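Local coordinates for protein interferon gamma receptor 1 (Gallus gallus, PDB 4EQ3) that probably binds the cytokine interferon gamma at the cell surface as the ligand-binding alpha chain of its receptor, of which this is the extracellular part, at residues A10-T15 / W30-M35; E147-V152 / N164-D169; T17-K22 / V96-F101. One frame throughout, in Å; residues are numbered along the deposited sequence.

Contact 1: A10-T15 / W30-M35; sequences AVPSPT and WQYPSM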
loop_
_atom_site.group_PDB
_atom_site.type_symbol
_atom_site.label_atom_id
_atom_site.label_comp_id
_atom_site.label_asym_id
_atom_site.label_seq_id
_atom_site.Cartn_x
_atom_site.Cartn_y
_atom_site.Cartn_z
ATOM N N ALA A 10 25.707 11.910 -24.978
ATOM C CA ALA A 10 26.781 11.652 -24.039
ATOM C C ALA A 10 26.370 10.532 -23.119
ATOM O O ALA A 10 26.026 9.480 -23.584
ATOM C CB ALA A 10 27.082 12.847 -23.271
ATOM N N VAL A 11 26.398 10.769 -21.817
ATOM C CA VAL A 11 25.889 9.826 -20.829
ATOM C C VAL A 11 24.512 10.301 -20.458
ATOM O O VAL A 11 24.334 11.141 -19.625
ATOM C CB VAL A 11 26.764 9.747 -19.566
ATOM C CG1 VAL A 11 26.016 9.118 -18.403
ATOM C CG2 VAL A 11 28.041 9.037 -19.868
ATOM N N PRO A 12 23.551 9.743 -21.154
ATOM C CA PRO A 12 22.163 10.135 -21.043
ATOM C C PRO A 12 21.661 9.894 -19.643
ATOM O O PRO A 12 22.278 9.170 -18.932
ATOM C CB PRO A 12 21.499 9.218 -22.042
ATOM C CG PRO A 12 22.315 8.046 -22.057
ATOM C CD PRO A 12 23.704 8.495 -21.908
ATOM N N SER A 13 20.556 10.527 -19.287
ATOM C CA SER A 13 19.972 10.404 -17.961
ATOM C C SER A 13 19.011 9.230 -17.932
ATOM O O SER A 13 18.491 8.827 -18.967
ATOM C CB SER A 13 19.217 11.680 -17.593
ATOM O OG SER A 13 17.965 11.734 -18.256
ATOM N N PRO A 14 18.759 8.682 -16.741
ATOM C CA PRO A 14 17.760 7.615 -16.640
ATOM C C PRO A 14 16.437 8.037 -17.279
ATOM O O PRO A 14 16.205 9.224 -17.581
ATOM C CB PRO A 14 17.596 7.434 -15.129
ATOM C CG PRO A 14 18.899 7.894 -14.553
ATOM C CD PRO A 14 19.332 9.034 -15.431
ATOM N N THR A 15 15.562 7.063 -17.486
ATOM C CA THR A 15 14.324 7.323 -18.189
ATOM C C THR A 15 13.173 6.515 -17.592
ATOM O O THR A 15 13.394 5.594 -16.806
ATOM C CB THR A 15 14.477 6.993 -19.686
ATOM O OG1 THR A 15 13.528 7.753 -20.446
ATOM C CG2 THR A 15 14.281 5.518 -19.933
ATOM N N TRP A 30 13.135 2.969 -12.810
ATOM C CA TRP A 30 13.502 3.678 -14.018
ATOM C C TRP A 30 14.086 2.710 -15.041
ATOM O O TRP A 30 14.272 1.513 -14.773
ATOM C CB TRP A 30 14.512 4.787 -13.708
ATOM C CG TRP A 30 15.737 4.300 -12.996
ATOM C CD1 TRP A 30 16.936 3.968 -13.558
ATOM C CD2 TRP A 30 15.881 4.090 -11.586
ATOM N NE1 TRP A 30 17.816 3.556 -12.581
ATOM C CE2 TRP A 30 17.190 3.620 -11.364
ATOM C CE3 TRP A 30 15.025 4.245 -10.491
ATOM C CZ2 TRP A 30 17.667 3.315 -10.093
ATOM C CZ3 TRP A 30 15.502 3.939 -9.228
ATOM C CH2 TRP A 30 16.807 3.475 -9.040
ATOM N N GLN A 31 14.374 3.238 -16.218
ATOM C CA GLN A 31 14.951 2.443 -17.278
ATOM C C GLN A 31 16.195 3.132 -17.812
ATOM O O GLN A 31 16.362 4.351 -17.662
ATOM C CB GLN A 31 13.922 2.227 -18.387
ATOM C CG GLN A 31 12.791 1.288 -17.982
ATOM C CD GLN A 31 11.711 1.187 -19.030
ATOM O OE1 GLN A 31 11.313 2.190 -19.622
ATOM N NE2 GLN A 31 11.220 -0.030 -19.261
ATOM N N TYR A 32 17.071 2.349 -18.429
ATOM C CA TYR A 32 18.310 2.894 -18.944
ATOM C C TYR A 32 18.740 2.194 -20.223
ATOM O O TYR A 32 18.534 0.989 -20.369
ATOM C CB TYR A 32 19.411 2.791 -17.893
ATOM C CG TYR A 32 20.521 3.787 -18.119
ATOM C CD1 TYR A 32 20.322 5.138 -17.855
ATOM C CD2 TYR A 32 21.756 3.386 -18.609
ATOM C CE1 TYR A 32 21.327 6.060 -18.065
ATOM C CE2 TYR A 32 22.767 4.298 -18.813
ATOM C CZ TYR A 32 22.542 5.637 -18.541
ATOM O OH TYR A 32 23.531 6.558 -18.750
ATOM N N PRO A 33 19.327 2.960 -21.136
ATOM C CA PRO A 33 19.845 2.410 -22.380
ATOM C C PRO A 33 21.012 1.463 -22.196
ATOM O O PRO A 33 21.676 1.494 -21.209
ATOM C CB PRO A 33 20.250 3.643 -23.164
ATOM C CG PRO A 33 20.442 4.646 -22.192
ATOM C CD PRO A 33 19.513 4.407 -21.110
ATOM N N SER A 34 21.175 0.581 -23.161
ATOM C CA SER A 34 22.252 -0.372 -23.162
ATOM C C SER A 34 23.612 0.307 -23.416
ATOM O O SER A 34 23.760 1.051 -24.355
ATOM C CB SER A 34 21.967 -1.467 -24.182
ATOM O OG SER A 34 22.900 -2.466 -24.044
HETATM N N MSE A 35 24.594 0.055 -22.555
HETATM C CA MSE A 35 25.870 0.726 -22.642
HETATM C C MSE A 35 26.912 -0.338 -22.735
HETATM O O MSE A 35 26.656 -1.438 -22.369
HETATM C CB MSE A 35 26.154 1.522 -21.387
HETATM C CG MSE A 35 25.274 2.639 -21.108
HETATM SE SE MSE A 35 25.157 3.763 -22.511
HETATM C CE MSE A 35 23.829 4.976 -21.910
#

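Contact 2: E147-V152 / N164-D169; sequences ELSYSV and NFTVAD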
loop_
_atom_site.group_PDB
_atom_site.type_symbol
_atom_site.label_atom_id
_atom_site.label_comp_id
_atom_site.label_asym_id
_atom_site.label_seq_id
_atom_site.Cartn_x
_atom_site.Cartn_y
_atom_site.Cartn_z
ATOM N N GLU A 147 -5.967 5.185 12.538
ATOM C CA GLU A 147 -7.055 5.623 11.657
ATOM C C GLU A 147 -7.459 4.547 10.639
ATOM O O GLU A 147 -8.162 4.822 9.667
ATOM C CB GLU A 147 -6.663 6.901 10.918
ATOM C CG GLU A 147 -6.349 8.095 11.827
ATOM C CD GLU A 147 -7.587 8.682 12.491
ATOM O OE1 GLU A 147 -8.713 8.359 12.060
ATOM O OE2 GLU A 147 -7.427 9.470 13.447
ATOM N N LEU A 148 -7.007 3.322 10.861
ATOM C CA LEU A 148 -7.350 2.228 9.957
ATOM C C LEU A 148 -8.726 1.660 10.269
ATOM O O LEU A 148 -9.018 1.330 11.415
ATOM C CB LEU A 148 -6.315 1.104 10.063
ATOM C CG LEU A 148 -6.666 -0.181 9.306
ATOM C CD1 LEU A 148 -6.756 0.049 7.792
ATOM C CD2 LEU A 148 -5.646 -1.265 9.631
ATOM N N SER A 149 -9.567 1.534 9.250
ATOM C CA SER A 149 -10.820 0.807 9.397
ATOM C C SER A 149 -11.049 -0.088 8.181
ATOM O O SER A 149 -10.408 0.070 7.144
ATOM C CB SER A 149 -11.993 1.777 9.586
ATOM O OG SER A 149 -12.184 2.601 8.445
ATOM N N TYR A 150 -11.966 -1.034 8.305
ATOM C CA TYR A 150 -12.345 -1.848 7.167
ATOM C C TYR A 150 -13.842 -1.747 7.004
ATOM O O TYR A 150 -14.579 -1.733 7.994
ATOM C CB TYR A 150 -11.922 -3.311 7.367
ATOM C CG TYR A 150 -10.429 -3.524 7.286
ATOM C CD1 TYR A 150 -9.643 -3.514 8.431
ATOM C CD2 TYR A 150 -9.802 -3.731 6.063
ATOM C CE1 TYR A 150 -8.271 -3.702 8.362
ATOM C CE2 TYR A 150 -8.430 -3.921 5.985
ATOM C CZ TYR A 150 -7.674 -3.901 7.138
ATOM O OH TYR A 150 -6.314 -4.081 7.068
ATOM N N SER A 151 -14.288 -1.645 5.758
ATOM C CA SER A 151 -15.704 -1.718 5.458
ATOM C C SER A 151 -15.953 -3.107 4.907
ATOM O O SER A 151 -15.163 -3.613 4.112
ATOM C CB SER A 151 -16.104 -0.668 4.424
ATOM O OG SER A 151 -15.325 -0.822 3.254
ATOM N N VAL A 152 -17.047 -3.720 5.337
ATOM C CA VAL A 152 -17.367 -5.082 4.948
ATOM C C VAL A 152 -18.756 -5.133 4.348
ATOM O O VAL A 152 -19.712 -4.632 4.935
ATOM C CB VAL A 152 -17.311 -6.012 6.163
ATOM C CG1 VAL A 152 -17.608 -7.440 5.754
ATOM C CG2 VAL A 152 -15.955 -5.915 6.820
ATOM N N ASN A 164 -24.110 -3.314 5.118
ATOM C CA ASN A 164 -22.766 -2.784 5.232
ATOM C C ASN A 164 -22.314 -2.665 6.681
ATOM O O ASN A 164 -23.080 -2.258 7.556
ATOM C CB ASN A 164 -22.690 -1.419 4.544
ATOM C CG ASN A 164 -23.075 -1.487 3.081
ATOM O OD1 ASN A 164 -22.570 -2.330 2.338
ATOM N ND2 ASN A 164 -23.973 -0.600 2.657
ATOM N N PHE A 165 -21.061 -3.016 6.932
ATOM C CA PHE A 165 -20.520 -2.942 8.276
ATOM C C PHE A 165 -19.181 -2.224 8.278
ATOM O O PHE A 165 -18.521 -2.122 7.247
ATOM C CB PHE A 165 -20.373 -4.349 8.863
ATOM C CG PHE A 165 -21.672 -5.109 8.947
ATOM C CD1 PHE A 165 -22.459 -5.036 10.085
ATOM C CD2 PHE A 165 -22.104 -5.892 7.885
ATOM C CE1 PHE A 165 -23.654 -5.737 10.166
ATOM C CE2 PHE A 165 -23.297 -6.590 7.956
ATOM C CZ PHE A 165 -24.073 -6.514 9.098
ATOM N N THR A 166 -18.789 -1.711 9.437
ATOM C CA THR A 166 -17.480 -1.096 9.578
ATOM C C THR A 166 -16.868 -1.557 10.878
ATOM O O THR A 166 -17.532 -1.564 11.908
ATOM C CB THR A 166 -17.545 0.444 9.582
ATOM O OG1 THR A 166 -18.203 0.906 8.398
ATOM C CG2 THR A 166 -16.141 1.028 9.620
ATOM N N VAL A 167 -15.607 -1.965 10.826
ATOM C CA VAL A 167 -14.888 -2.325 12.032
ATOM C C VAL A 167 -13.605 -1.495 12.131
ATOM O O VAL A 167 -12.958 -1.206 11.123
ATOM C CB VAL A 167 -14.577 -3.836 12.077
ATOM C CG1 VAL A 167 -13.708 -4.233 10.896
ATOM C CG2 VAL A 167 -13.918 -4.204 13.403
ATOM N N ALA A 168 -13.252 -1.099 13.349
ATOM C CA ALA A 168 -12.069 -0.281 13.569
ATOM C C ALA A 168 -11.483 -0.513 14.961
ATOM O O ALA A 168 -11.948 -1.382 15.697
ATOM C CB ALA A 168 -12.402 1.195 13.353
ATOM N N ASP A 169 -10.459 0.265 15.309
ATOM C CA ASP A 169 -9.777 0.126 16.593
ATOM C C ASP A 169 -9.309 -1.307 16.821
ATOM O O ASP A 169 -9.280 -1.782 17.958
ATOM C CB ASP A 169 -10.701 0.535 17.736
ATOM C CG ASP A 169 -11.289 1.912 17.542
ATOM O OD1 ASP A 169 -10.528 2.853 17.221
ATOM O OD2 ASP A 169 -12.520 2.052 17.718
HETATM O O HOH W 1 -8.930 2.357 13.874
#

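Contact 3: T17-K22 / V96-F101; sequences TSVKSK and VETDEF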
loop_
_atom_site.group_PDB
_atom_site.type_symbol
_atom_site.label_atom_id
_atom_site.label_comp_id
_atom_site.label_asym_id
_atom_site.label_seq_id
_atom_site.Cartn_x
_atom_site.Cartn_y
_atom_site.Cartn_z
ATOM N N THR A 17 10.910 7.148 -15.308
ATOM C CA THR A 17 10.825 7.115 -13.857
ATOM C C THR A 17 9.409 6.790 -13.439
ATOM O O THR A 17 8.447 7.247 -14.060
ATOM C CB THR A 17 11.262 8.448 -13.216
ATOM O OG1 THR A 17 10.321 9.486 -13.546
ATOM C CG2 THR A 17 12.647 8.825 -13.700
ATOM N N SER A 18 9.282 5.978 -12.397
ATOM C CA SER A 18 7.973 5.628 -11.880
ATOM C C SER A 18 8.040 5.278 -10.401
ATOM O O SER A 18 8.818 4.409 -9.982
ATOM C CB SER A 18 7.391 4.453 -12.664
ATOM O OG SER A 18 6.138 4.077 -12.121
ATOM N N VAL A 19 7.220 5.955 -9.606
ATOM C CA VAL A 19 7.122 5.626 -8.195
ATOM C C VAL A 19 5.863 4.788 -8.018
ATOM O O VAL A 19 4.764 5.225 -8.361
ATOM C CB VAL A 19 7.042 6.873 -7.289
ATOM C CG1 VAL A 19 6.934 6.445 -5.834
ATOM C CG2 VAL A 19 8.255 7.785 -7.489
ATOM N N LYS A 20 6.037 3.562 -7.535
ATOM C CA LYS A 20 4.917 2.659 -7.286
ATOM C C LYS A 20 4.806 2.405 -5.796
ATOM O O LYS A 20 5.743 1.910 -5.177
ATOM C CB LYS A 20 5.148 1.337 -8.007
ATOM C CG LYS A 20 5.347 1.499 -9.488
ATOM C CD LYS A 20 4.076 1.972 -10.163
ATOM C CE LYS A 20 3.039 0.867 -10.196
ATOM N NZ LYS A 20 2.077 1.079 -11.310
ATOM N N SER A 21 3.657 2.725 -5.220
ATOM C CA SER A 21 3.454 2.578 -3.790
ATOM C C SER A 21 2.202 1.767 -3.528
ATOM O O SER A 21 1.113 2.145 -3.954
ATOM C CB SER A 21 3.319 3.950 -3.130
ATOM O OG SER A 21 3.089 3.822 -1.743
ATOM N N LYS A 22 2.355 0.626 -2.892
ATOM C CA LYS A 22 1.248 -0.228 -2.496
ATOM C C LYS A 22 1.429 -0.860 -1.137
ATOM O O LYS A 22 2.437 -1.469 -0.912
ATOM C CB LYS A 22 0.999 -1.298 -3.554
ATOM C CG LYS A 22 -0.155 -2.248 -3.344
ATOM C CD LYS A 22 -1.031 -2.235 -4.491
ATOM C CE LYS A 22 -1.145 -3.568 -5.206
ATOM N NZ LYS A 22 -1.345 -3.429 -6.661
ATOM N N VAL A 96 17.351 13.335 -13.209
ATOM C CA VAL A 96 16.007 13.446 -13.741
ATOM C C VAL A 96 15.065 13.281 -12.560
ATOM O O VAL A 96 15.264 12.400 -11.714
ATOM C CB VAL A 96 15.719 12.378 -14.819
ATOM C CG1 VAL A 96 16.040 11.003 -14.283
ATOM C CG2 VAL A 96 14.268 12.465 -15.288
ATOM N N GLU A 97 14.050 14.137 -12.508
ATOM C CA GLU A 97 13.163 14.239 -11.357
ATOM C C GLU A 97 11.842 13.501 -11.586
ATOM O O GLU A 97 11.337 13.451 -12.709
ATOM C CB GLU A 97 12.889 15.724 -11.080
ATOM C CG GLU A 97 12.214 16.017 -9.762
ATOM C CD GLU A 97 12.236 17.511 -9.430
ATOM O OE1 GLU A 97 11.338 18.245 -9.902
ATOM O OE2 GLU A 97 13.162 17.938 -8.708
ATOM N N THR A 98 11.276 12.939 -10.525
ATOM C CA THR A 98 9.976 12.281 -10.640
ATOM C C THR A 98 8.837 13.298 -10.529
ATOM O O THR A 98 9.053 14.458 -10.139
ATOM C CB THR A 98 9.763 11.220 -9.540
ATOM O OG1 THR A 98 9.789 11.844 -8.249
ATOM C CG2 THR A 98 10.831 10.129 -9.600
ATOM N N ASP A 99 7.627 12.860 -10.869
ATOM C CA ASP A 99 6.423 13.602 -10.522
ATOM C C ASP A 99 6.382 13.793 -9.012
ATOM O O ASP A 99 7.006 13.037 -8.257
ATOM C CB ASP A 99 5.160 12.844 -10.941
ATOM C CG ASP A 99 5.023 12.701 -12.451
ATOM O OD1 ASP A 99 5.614 13.514 -13.201
ATOM O OD2 ASP A 99 4.305 11.770 -12.884
ATOM N N GLU A 100 5.644 14.808 -8.574
ATOM C CA GLU A 100 5.374 14.998 -7.159
ATOM C C GLU A 100 4.729 13.737 -6.597
ATOM O O GLU A 100 3.871 13.132 -7.237
ATOM C CB GLU A 100 4.425 16.179 -6.962
ATOM C CG GLU A 100 3.930 16.356 -5.539
ATOM C CD GLU A 100 3.112 17.637 -5.377
ATOM O OE1 GLU A 100 2.848 18.306 -6.396
ATOM O OE2 GLU A 100 2.741 17.969 -4.237
ATOM N N PHE A 101 5.132 13.353 -5.393
ATOM C CA PHE A 101 4.573 12.157 -4.778
ATOM C C PHE A 101 3.989 12.468 -3.415
ATOM O O PHE A 101 4.661 13.031 -2.548
ATOM C CB PHE A 101 5.611 11.033 -4.672
ATOM C CG PHE A 101 5.116 9.822 -3.910
ATOM C CD1 PHE A 101 4.420 8.809 -4.562
ATOM C CD2 PHE A 101 5.336 9.703 -2.549
ATOM C CE1 PHE A 101 3.961 7.690 -3.859
ATOM C CE2 PHE A 101 4.885 8.590 -1.842
ATOM C CZ PHE A 101 4.194 7.587 -2.495
HETATM O O HOH W 2 7.748 10.249 -12.186
#

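Contact 1: A10-T15 / W30-M35
Y32 lies against the chain of P12-P14 and gives its hydroxyl to a backbone carbonyl: OH donates to P12 O over 2.9 Å, approaching tilted by 27° from the carbonyl plane. The rest of the ring follows the same chain with its edge, so that P12 O, the carbonyl carbon of S13 and P14 CA all lie near the ring plane; CD1 stands 3.8 Å from P14 CA. CG of Y32 is anti to its backbone N (chi1 -157°), beside the carbonyl carbon, and from there the ring runs along P12-P14. P33 CD rests 3.2 Å above one ring face, offset toward the rim. V11 CG1 also lies near Y32 OH, its side chain crossing that of the tyrosine obliquely. The P12 ring meets the selenomethionine M35 tip to tip, CG to CE at 3.4 Å, tighter than usual van der Waals contact, while P33 CG also touches P12 CG.

At T15 the two chains form a single antiparallel bridge. T15 and Q31 are a hydrogen-bonded pair, with T15 N to Q31 O at 2.8 Å and Q31 N returning a bond to T15 O, and on the same sheet face T15 CG2 packs against Q31 CB. This is the N-terminal segment of the first fibronectin type III-like domain, laid antiparallel beside the end of strand 25-31 and the loop after it. Next to the bridge, P14 CB approaches W30 CD1 at 3.9 Å.

Further out, F41 of strand 40-46 meets the rings of both W30 and Y32 edge-to-face and also touches P14. V88 of strand 81-88 packs against V11 and Y32, and S93 of strand 91-97 lies against V11, S13 and P14.

Contact 2: E147-V152 / N164-D169
Y150 and V167 exchange two backbone hydrogen bonds, and V152 and F165 exchange two more, giving a regular antiparallel ladder. Y150 N to V167 O and V167 N to Y150 O are both 3.0 Å long. In the second pair, V152 N to F165 O and F165 N to V152 O are both 2.9 Å.

CA-H...O contacts fill the gaps of the ladder: T166 CA lies 3.4 Å from Y150 O, and S151 CA approaches F165 O from the other strand. S151 and T166 form the non-hydrogen-bonded pair between the two bonded ones.

The strands belong to the hairpin of 148-156 and 161-168 in the second fibronectin type III domain, with 161-168 outermost in its four-stranded sheet within this chain. Strand 186-196 continues the sheet beyond 148-156 through backbone bonds of S149 to H195 and S151 to K193.

Apolar packing occupies the face that carries Y150, V152, F165 and V167. V167 CG1 sits between its backbone N and carbonyl carbon (chi1 61°), from where it meets Y150 CB at 4.1 Å, and V152 and F165 meet through their CB atoms. The edge of the F165 ring passes V152 O, and the ring packs against L177 and I179 of strand 175-180. Y150 turns its ring away from V167, and OH is hydrogen-bonded to H129 ND1. On the other face S149 CB and A168 CB touch at 3.8 Å.

One water joins the strands beside S149 and A168, donating to L148 O at 2.7 Å and accepting from D169 N at 3.0 Å.

Contact 3: T17-K22 / V96-F101
Segment 17-22 and the chain of 96-101 run in roughly the same direction, 21° apart from end to end, without a backbone hydrogen bond between them; their nearest CA atoms, T17 and T98, are 6.1 Å apart. Side chains therefore carry the contact. T17, V19 and S21, alternate residues of the strand, all point toward the other segment.

T17 reaches V96 tip to tip, CG2 to CG1 at 4.1 Å, and crosses T98 obliquely, its CB lying 4.0 Å from T98 CG2. That methyl is anti to the carbonyl carbon of T98, beside the backbone N, and also meets V19 CG2, so it sits between the two strand residues. OG1 of T98 donates to D99 O over 3.0 Å and is also bonded to the backbone N of F82.

V19 divides its branches: CG2 goes to T98, while CG1, anti to the backbone N (chi1 180°), approaches F101 CD1 at 3.7 Å, the two side chains crossing at about a right angle. S21 CB comes to the edge of the same ring, 3.8 Å from CZ, and S21 OG lies in the ring plane there while bonding to T26 OG1.

The single polar link is a water, 3.0 Å from T17 OG1, that accepts from D99 N at 2.9 Å.

T17 also touches I84 and V19 touches F82, both of strand 81-88, and L28 of strand 25-31 touches V19 and T98. Strand 17-22 of one sheet thus packs by side chains against the end of strand 91-97 of the other and the chain that leaves it, as between the layers of the beta sandwich of a fibronectin type III-like domain.

Overall arrangement
Contacts 1 and 3 share the N-terminal domain and one sheet, in which strands 17-22 and 25-31 are neighbours; they touch where P14 O packs against V96 CG1, although their centres lie about 17 Å apart. Contact 1 is a surface contact that joins a loop to a strand end by one antiparallel bridge, a tyrosine hydroxyl bond to a backbone carbonyl, and proline packing. Contact 3, partly buried, joins strand 17-22 to the end of strand 91-97 and the loop after it, across the two sheets, with one water between. Contact 2 is also partly buried but lies in the other domain, about 45 Å from contact 1 between centres. It works within one sheet, and regular backbone bonds dominate.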